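Local coordinates for VompD (Bartonella quintana, PDB 4LGO), which probably mediates adhesion of the bacterium to host surfaces as a trimeric autotransporter adhesin of the outer membrane, of which this is an N-terminal domain, at the interface of chains A and B. Numbering follows the deposited sequence. Chains: chain A/B, VompD.

Contact 1: the interface of chains A and B. Residues chain A 22-25, 30, 39-40; chain B 40, 57-59, 63, 65, 67.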
ATOM      1  N   LEU A  22     -31.205  -5.023   9.249  1.00 24.23           N
ATOM      2  CA  LEU A  22     -29.823  -4.652   8.960  1.00 23.08           C
ATOM      3  C   LEU A  22     -29.762  -3.835   7.669  1.00 22.03           C
ATOM      4  O   LEU A  22     -30.164  -4.304   6.593  1.00 21.68           O
ATOM      5  CB  LEU A  22     -28.952  -5.895   8.879  1.00 22.79           C
ATOM      6  CG  LEU A  22     -27.469  -5.692   8.543  1.00 22.73           C
ATOM      7  CD1 LEU A  22     -26.751  -4.865   9.605  1.00 23.70           C
ATOM      8  CD2 LEU A  22     -26.833  -7.076   8.441  1.00 23.79           C
ATOM      9  N   VAL A  23     -29.263  -2.615   7.776  1.00 21.58           N
ATOM     10  CA  VAL A  23     -29.192  -1.700   6.623  1.00 21.53           C
ATOM     11  C   VAL A  23     -27.731  -1.450   6.310  1.00 20.42           C
ATOM     12  O   VAL A  23     -27.007  -0.956   7.154  1.00 21.53           O
ATOM     13  CB  VAL A  23     -29.919  -0.396   6.930  1.00 21.91           C
ATOM     14  CG1 VAL A  23     -29.607   0.696   5.909  1.00 21.53           C
ATOM     15  CG2 VAL A  23     -31.413  -0.661   7.014  1.00 23.34           C
ATOM     16  N   VAL A  24     -27.300  -1.831   5.118  1.00 19.63           N
ATOM     17  CA  VAL A  24     -25.908  -1.714   4.707  1.00 18.82           C
ATOM     18  C   VAL A  24     -25.769  -0.554   3.704  1.00 19.08           C
ATOM     19  O   VAL A  24     -26.301  -0.651   2.578  1.00 19.42           O
ATOM     20  CB  VAL A  24     -25.432  -3.010   4.051  1.00 18.78           C
ATOM     21  CG1 VAL A  24     -23.977  -2.888   3.615  1.00 18.51           C
ATOM     22  CG2 VAL A  24     -25.601  -4.180   5.011  1.00 20.02           C
ATOM     23  N   ASN A  25     -25.070   0.513   4.098  1.00 19.70           N
ATOM     24  CA  ASN A  25     -24.916   1.711   3.250  1.00 20.63           C
ATOM     25  C   ASN A  25     -26.245   2.114   2.593  1.00 22.60           C
ATOM     26  O   ASN A  25     -26.321   2.348   1.379  1.00 23.81           O
ATOM     27  CB  ASN A  25     -23.856   1.502   2.184  1.00 20.02           C
ATOM     28  CG  ASN A  25     -22.465   1.497   2.750  1.00 19.50           C
ATOM     29  OD1 ASN A  25     -22.087   2.402   3.496  1.00 19.45           O
ATOM     30  ND2 ASN A  25     -21.671   0.538   2.348  1.00 18.79           N
ATOM     31  N   ILE A  30     -32.421  -5.630   5.418  1.00 22.24           N
ATOM     32  CA  ILE A  30     -32.472  -7.073   5.540  1.00 23.14           C
ATOM     33  C   ILE A  30     -33.181  -7.400   6.847  1.00 24.47           C
ATOM     34  O   ILE A  30     -32.686  -7.083   7.928  1.00 24.47           O
ATOM     35  CB  ILE A  30     -31.062  -7.691   5.547  1.00 22.84           C
ATOM     36  CG1 ILE A  30     -30.331  -7.406   4.219  1.00 22.30           C
ATOM     37  CG2 ILE A  30     -31.144  -9.179   5.828  1.00 23.29           C
ATOM     38  CD1 ILE A  30     -28.813  -7.485   4.323  1.00 22.38           C
ATOM     39  N   LYS A  39     -25.173 -14.002   7.088  1.00 25.78           N
ATOM     40  CA  LYS A  39     -23.806 -14.332   6.674  1.00 25.53           C
ATOM     41  C   LYS A  39     -22.977 -13.097   6.444  1.00 24.26           C
ATOM     42  O   LYS A  39     -23.425 -12.167   5.773  1.00 22.92           O
ATOM     43  CB  LYS A  39     -23.792 -15.154   5.382  1.00 27.47           C
ATOM     44  N   PHE A  40     -21.757 -13.100   6.973  1.00 23.71           N
ATOM     45  CA  PHE A  40     -20.742 -12.125   6.616  1.00 22.84           C
ATOM     46  C   PHE A  40     -19.675 -12.857   5.818  1.00 23.34           C
ATOM     47  O   PHE A  40     -19.208 -13.944   6.219  1.00 23.32           O
ATOM     48  CB  PHE A  40     -20.012 -11.516   7.813  1.00 23.16           C
ATOM     49  CG  PHE A  40     -20.826 -10.638   8.727  1.00 23.07           C
ATOM     50  CD1 PHE A  40     -22.142 -10.277   8.483  1.00 23.54           C
ATOM     51  CD2 PHE A  40     -20.225 -10.181   9.896  1.00 24.62           C
ATOM     52  CE1 PHE A  40     -22.839  -9.477   9.391  1.00 23.85           C
ATOM     53  CE2 PHE A  40     -20.899  -9.377  10.794  1.00 25.09           C
ATOM     54  CZ  PHE A  40     -22.210  -9.021  10.549  1.00 25.15           C
TER
ATOM     55  N   PHE B  40     -24.817  -0.518   8.991  1.00 22.34           N
ATOM     56  CA  PHE B  40     -23.385  -0.561   8.705  1.00 21.65           C
ATOM     57  C   PHE B  40     -23.082   0.507   7.659  1.00 21.06           C
ATOM     58  O   PHE B  40     -23.781   0.610   6.632  1.00 19.99           O
ATOM     59  CB  PHE B  40     -22.963  -1.907   8.116  1.00 21.12           C
ATOM     60  CG  PHE B  40     -23.067  -3.087   9.048  1.00 21.56           C
ATOM     61  CD1 PHE B  40     -23.418  -2.975  10.383  1.00 22.77           C
ATOM     62  CD2 PHE B  40     -22.757  -4.357   8.554  1.00 22.06           C
ATOM     63  CE1 PHE B  40     -23.444  -4.092  11.205  1.00 23.78           C
ATOM     64  CE2 PHE B  40     -22.790  -5.483   9.372  1.00 22.76           C
ATOM     65  CZ  PHE B  40     -23.129  -5.349  10.690  1.00 23.93           C
ATOM     66  N   ILE B  57     -18.606  -2.263   1.559  1.00 18.02           N
ATOM     67  CA  ILE B  57     -19.572  -3.181   2.143  1.00 18.26           C
ATOM     68  C   ILE B  57     -20.761  -3.188   1.216  1.00 18.21           C
ATOM     69  O   ILE B  57     -21.321  -2.135   0.903  1.00 19.35           O
ATOM     70  CB  ILE B  57     -20.033  -2.798   3.565  1.00 19.24           C
ATOM     71  CG1 ILE B  57     -18.845  -2.250   4.394  1.00 19.85           C
ATOM     72  CG2 ILE B  57     -20.660  -4.021   4.237  1.00 19.89           C
ATOM     73  CD1 ILE B  57     -19.218  -1.699   5.769  1.00 21.12           C
ATOM     74  N   THR B  58     -21.077  -4.366   0.726  1.00 17.39           N
ATOM     75  CA  THR B  58     -22.168  -4.563  -0.198  1.00 17.81           C
ATOM     76  C   THR B  58     -23.006  -5.755   0.307  1.00 17.63           C
ATOM     77  O   THR B  58     -22.743  -6.312   1.380  1.00 17.32           O
ATOM     78  CB  THR B  58     -21.636  -4.821  -1.626  1.00 18.02           C
ATOM     79  OG1 THR B  58     -20.813  -6.005  -1.642  1.00 17.20           O
ATOM     80  CG2 THR B  58     -20.774  -3.642  -2.138  1.00 17.46           C
ATOM     81  N   THR B  59     -24.030  -6.113  -0.452  1.00 18.66           N
ATOM     82  CA  THR B  59     -24.854  -7.274  -0.110  1.00 18.60           C
ATOM     83  C   THR B  59     -25.002  -8.181  -1.321  1.00 18.74           C
ATOM     84  O   THR B  59     -24.859  -7.770  -2.477  1.00 17.83           O
ATOM     85  CB  THR B  59     -26.250  -6.878   0.421  1.00 19.57           C
ATOM     86  OG1 THR B  59     -27.024  -6.239  -0.622  1.00 19.65           O
ATOM     87  CG2 THR B  59     -26.122  -5.962   1.621  1.00 19.65           C
ATOM     88  N   ASN B  63     -28.808 -12.068   0.636  1.00 22.11           N
ATOM     89  CA  ASN B  63     -28.699 -11.134   1.736  1.00 22.48           C
ATOM     90  C   ASN B  63     -27.364 -11.219   2.513  1.00 22.36           C
ATOM     91  O   ASN B  63     -27.284 -10.699   3.641  1.00 22.21           O
ATOM     92  CB  ASN B  63     -29.881 -11.235   2.723  1.00 23.68           C
ATOM     93  CG  ASN B  63     -31.242 -11.134   2.067  1.00 24.29           C
ATOM     94  OD1 ASN B  63     -32.093 -12.023   2.278  1.00 29.01           O
ATOM     95  ND2 ASN B  63     -31.486 -10.089   1.318  1.00 23.65           N
ATOM     96  N   VAL B  65     -23.734 -10.230   3.754  1.00 20.46           N
ATOM     97  CA  VAL B  65     -23.085  -8.946   3.903  1.00 19.96           C
ATOM     98  C   VAL B  65     -21.636  -9.172   3.501  1.00 19.65           C
ATOM     99  O   VAL B  65     -20.920  -9.957   4.117  1.00 19.48           O
ATOM    100  CB  VAL B  65     -23.171  -8.401   5.344  1.00 21.16           C
ATOM    101  CG1 VAL B  65     -22.597  -6.989   5.398  1.00 20.62           C
ATOM    102  CG2 VAL B  65     -24.595  -8.421   5.852  1.00 21.96           C
ATOM    103  N   PHE B  67     -17.739  -7.859   2.520  1.00 18.44           N
ATOM    104  CA  PHE B  67     -16.713  -6.891   2.884  1.00 18.22           C
ATOM    105  C   PHE B  67     -15.493  -7.016   1.987  1.00 18.60           C
ATOM    106  O   PHE B  67     -14.970  -8.102   1.796  1.00 18.67           O
ATOM    107  CB  PHE B  67     -16.251  -7.118   4.329  1.00 18.75           C
ATOM    108  CG  PHE B  67     -17.281  -6.812   5.390  1.00 19.32           C
ATOM    109  CD1 PHE B  67     -18.255  -7.749   5.749  1.00 20.02           C
ATOM    110  CD2 PHE B  67     -17.258  -5.586   6.070  1.00 19.33           C
ATOM    111  CE1 PHE B  67     -19.215  -7.451   6.727  1.00 20.72           C
ATOM    112  CE2 PHE B  67     -18.188  -5.298   7.065  1.00 19.82           C
ATOM    113  CZ  PHE B  67     -19.165  -6.236   7.403  1.00 20.31           C
TER
HETATM  114  O   HOH W   1     -18.816   0.656   1.943  1.00 17.62           O

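Contact 2: the interface of chains A and B. Residues chain A 123, 127-128, 131, 134; chain B 128, 131-132.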
ATOM      1  N   VAL A 123      27.138   5.136 -12.682  1.00 21.33           N
ATOM      2  CA  VAL A 123      28.406   5.676 -12.170  1.00 22.14           C
ATOM      3  C   VAL A 123      28.175   6.918 -11.322  1.00 22.68           C
ATOM      4  O   VAL A 123      27.203   7.663 -11.502  1.00 23.40           O
ATOM      5  CB  VAL A 123      29.410   5.994 -13.285  1.00 23.79           C
ATOM      6  CG1 VAL A 123      29.874   4.705 -13.956  1.00 25.20           C
ATOM      7  CG2 VAL A 123      28.822   6.935 -14.281  1.00 25.48           C
ATOM      8  N   GLN A 127      33.751   8.420  -9.797  1.00 24.71           N
ATOM      9  CA  GLN A 127      34.217   7.651 -10.913  1.00 24.41           C
ATOM     10  C   GLN A 127      34.503   8.551 -12.108  1.00 24.71           C
ATOM     11  O   GLN A 127      35.469   8.305 -12.820  1.00 24.92           O
ATOM     12  CB  GLN A 127      33.192   6.541 -11.244  1.00 23.61           C
ATOM     13  CG  GLN A 127      33.131   5.492 -10.150  1.00 24.90           C
ATOM     14  CD  GLN A 127      32.123   4.402 -10.436  1.00 25.01           C
ATOM     15  OE1 GLN A 127      30.910   4.635 -10.397  1.00 23.82           O
ATOM     16  NE2 GLN A 127      32.625   3.196 -10.669  1.00 25.54           N
ATOM     17  N   LEU A 128      33.661   9.568 -12.332  1.00 25.58           N
ATOM     18  CA  LEU A 128      33.890  10.571 -13.389  1.00 26.93           C
ATOM     19  C   LEU A 128      35.192  11.312 -13.103  1.00 27.56           C
ATOM     20  O   LEU A 128      36.010  11.490 -14.001  1.00 28.82           O
ATOM     21  CB  LEU A 128      32.711  11.535 -13.523  1.00 28.28           C
ATOM     22  CG  LEU A 128      32.837  12.654 -14.558  1.00 30.06           C
ATOM     23  CD1 LEU A 128      33.068  12.072 -15.943  1.00 31.26           C
ATOM     24  CD2 LEU A 128      31.640  13.588 -14.545  1.00 32.13           C
ATOM     25  N   LEU A 131      38.203   9.101 -13.980  1.00 31.80           N
ATOM     26  CA  LEU A 131      38.449   9.200 -15.425  1.00 32.22           C
ATOM     27  C   LEU A 131      39.179  10.490 -15.807  1.00 33.27           C
ATOM     28  O   LEU A 131      40.164  10.476 -16.567  1.00 33.22           O
ATOM     29  CB  LEU A 131      37.120   9.104 -16.176  1.00 33.23           C
ATOM     30  CG  LEU A 131      37.223   9.121 -17.703  1.00 35.92           C
ATOM     31  CD1 LEU A 131      38.099   7.991 -18.200  1.00 38.91           C
ATOM     32  CD2 LEU A 131      35.843   8.977 -18.325  1.00 35.92           C
ATOM     33  N   GLN A 134      42.666  10.062 -15.343  1.00 46.71           N
ATOM     34  CA  GLN A 134      43.290   9.066 -16.239  1.00 52.72           C
ATOM     35  C   GLN A 134      43.463   9.559 -17.680  1.00 56.65           C
ATOM     36  O   GLN A 134      44.488   9.327 -18.287  1.00 56.15           O
ATOM     37  CB  GLN A 134      42.453   7.783 -16.281  1.00 51.28           C
ATOM     38  CG  GLN A 134      42.311   7.055 -14.954  1.00 53.07           C
ATOM     39  CD  GLN A 134      41.170   6.041 -14.944  1.00 54.50           C
ATOM     40  OE1 GLN A 134      40.274   6.062 -15.802  1.00 53.35           O
ATOM     41  NE2 GLN A 134      41.195   5.144 -13.963  1.00 58.24           N
TER
ATOM     42  N   LEU B 128      31.063   5.171 -19.486  1.00 25.02           N
ATOM     43  CA  LEU B 128      32.305   5.734 -18.974  1.00 28.00           C
ATOM     44  C   LEU B 128      33.517   5.058 -19.651  1.00 27.63           C
ATOM     45  O   LEU B 128      34.475   5.721 -20.089  1.00 28.76           O
ATOM     46  CB  LEU B 128      32.319   5.567 -17.456  1.00 29.79           C
ATOM     47  CG  LEU B 128      33.253   6.457 -16.657  1.00 34.24           C
ATOM     48  CD1 LEU B 128      32.870   7.914 -16.893  1.00 37.82           C
ATOM     49  CD2 LEU B 128      33.141   6.136 -15.183  1.00 36.11           C
ATOM     50  N   LEU B 131      34.202   6.213 -23.257  1.00 34.57           N
ATOM     51  CA  LEU B 131      34.894   7.490 -23.288  1.00 38.65           C
ATOM     52  C   LEU B 131      36.365   7.269 -22.957  1.00 41.07           C
ATOM     53  O   LEU B 131      37.258   7.796 -23.622  1.00 44.19           O
ATOM     54  CB  LEU B 131      34.252   8.477 -22.306  1.00 38.50           C
ATOM     55  CG  LEU B 131      34.909   9.864 -22.232  1.00 42.33           C
ATOM     56  CD1 LEU B 131      35.213  10.394 -23.622  1.00 44.69           C
ATOM     57  CD2 LEU B 131      34.041  10.838 -21.449  1.00 43.61           C
ATOM     58  N   LYS B 132      36.602   6.427 -21.955  1.00 42.23           N
ATOM     59  CA  LYS B 132      37.943   6.058 -21.520  1.00 45.20           C
ATOM     60  C   LYS B 132      38.809   5.451 -22.625  1.00 47.66           C
ATOM     61  O   LYS B 132      40.046   5.531 -22.573  1.00 49.23           O
ATOM     62  CB  LYS B 132      37.805   5.080 -20.365  1.00 45.58           C
ATOM     63  CG  LYS B 132      39.082   4.693 -19.656  1.00 47.53           C
ATOM     64  CD  LYS B 132      38.851   3.471 -18.776  1.00 48.72           C
ATOM     65  CE  LYS B 132      37.708   3.638 -17.780  1.00 48.75           C
ATOM     66  NZ  LYS B 132      38.073   4.446 -16.585  1.00 53.28           N
TER

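Contact 1: the interface of chains A and B
The side-chain amide nitrogen ND2 of A:Asn25 is gripped by two partners: the carbonyl O of B:Ile57 at 3.1 Å and a water that also meets the N of B:Ile57. That carbonyl is met in its own plane, on a lone pair, and lies almost in the amide plane of A:Asn25, although the bond is bent (138° at H). This polar clasp ends a parallel strand pairing between subunits of a trimeric autotransporter adhesin. Just before it, the N of B:Phe40 donates to A:Val23 O (2.9 Å), and A:Asn25 N returns a nearly straight bond to B:Phe40 O (2.8 Å). A:Asn25 has a positive phi (44°), a backbone shape asparagine tolerates well as a strand ends. A second parallel pairing joins B:Val65 N to A:Lys39 O in a straight bond (2.8 Å).

Between the pairings the side chains are mostly apolar. A:Leu22 has CG anti to its backbone N (chi1 178°), sending its fork toward B:Phe40, with CD1 over the ring centre, 3.7 Å from the centroid, and CD2 tip to tip with B:Val65 CG2. CE1 of A:Phe40 lies at the edge of that ring, in its plane; the neighbouring CZ is 3.8 Å from B:Phe40 CE2. Branched A:Val24, suited to a strand, divides its methyls: CG1 crosses to B:Ile57 CG2 (3.6 Å), while CG2 meets the methyl of B:Thr59. A:Ile30 CG2 slides past B:Asn63 CB.

Contact 2: the interface of chains A and B
Two short helices, A 125-134 and B 125-133, meet here in the coiled-coil stalk of the adhesin, one leucine from each forming the tight part of the contact. A:Leu131 and B:Leu128 slide past each other in opposite directions, and their methyls, CD2 of A:Leu131 and CD1 of B:Leu128, come to 3.5 Å, closer than usual for such carbons. Both leucines hold CG anti to the backbone N (chi1 -160° in B:Leu128), so that each forked tip projects from its helix toward the partner. Leucine suits a coiled coil because its bulky, flexible, apolar fork fills the core between helices, the two methyls reaching different neighbours. The CD2 branch of B:Leu128 turns to A:Val123, whose CG1 lies 3.8 Å away, and also touches CB of A:Gln127, the apolar root of a chain that is otherwise polar. On A:Leu131, CD2 faces B:Leu128 and, more loosely, CD2 of B:Leu131 at 4.1 Å, whereas CD1 rests against the aliphatic part of B:Lys132, 3.6 Å from its CB.

The other flank is looser and polar, and probably faces solvent. B:Lys132 leaves its helix with CG anti to the backbone N, then bends at chi3 and chi4 (-55° and -78°), curling its terminal amine NZ toward A:Gln134. There NZ donates to the amide oxygen OE1 of A:Gln134 at 2.8 Å, approaching in the carbonyl plane on a lone pair. A:Gln134 is extended beyond CG and reaches across obliquely to accept this bond. Lysine fits such a margin: its methylene stem covers the leucine while its probable positive charge stays at the polar rim, where it may polarise the glutamine carbonyl. The contact lies at the C-terminal end of the construct, after the strand-rich region, with A:Val123 in the loop leading into helix 125-134 and A:Gln134 closing that helix.

About 65 Å separates the centres of contact 1 and contact 2, which share no residue or secondary-structure element. Contact 1 uses strands 20-24, 30-32 and 37-42 of chain A and 37-42, 55-59 and 65-69 of chain B, near the start of the domain; contact 2 uses the closing helices and the loop before that of chain A. The same two subunits are therefore fastened near both ends of this elongated fragment, by strand pairing at one and by helix packing at the other. With three copies in the assembly, matching the trimeric nature of the family, each contact should recur around the axis, and together they probably keep the subunits in register.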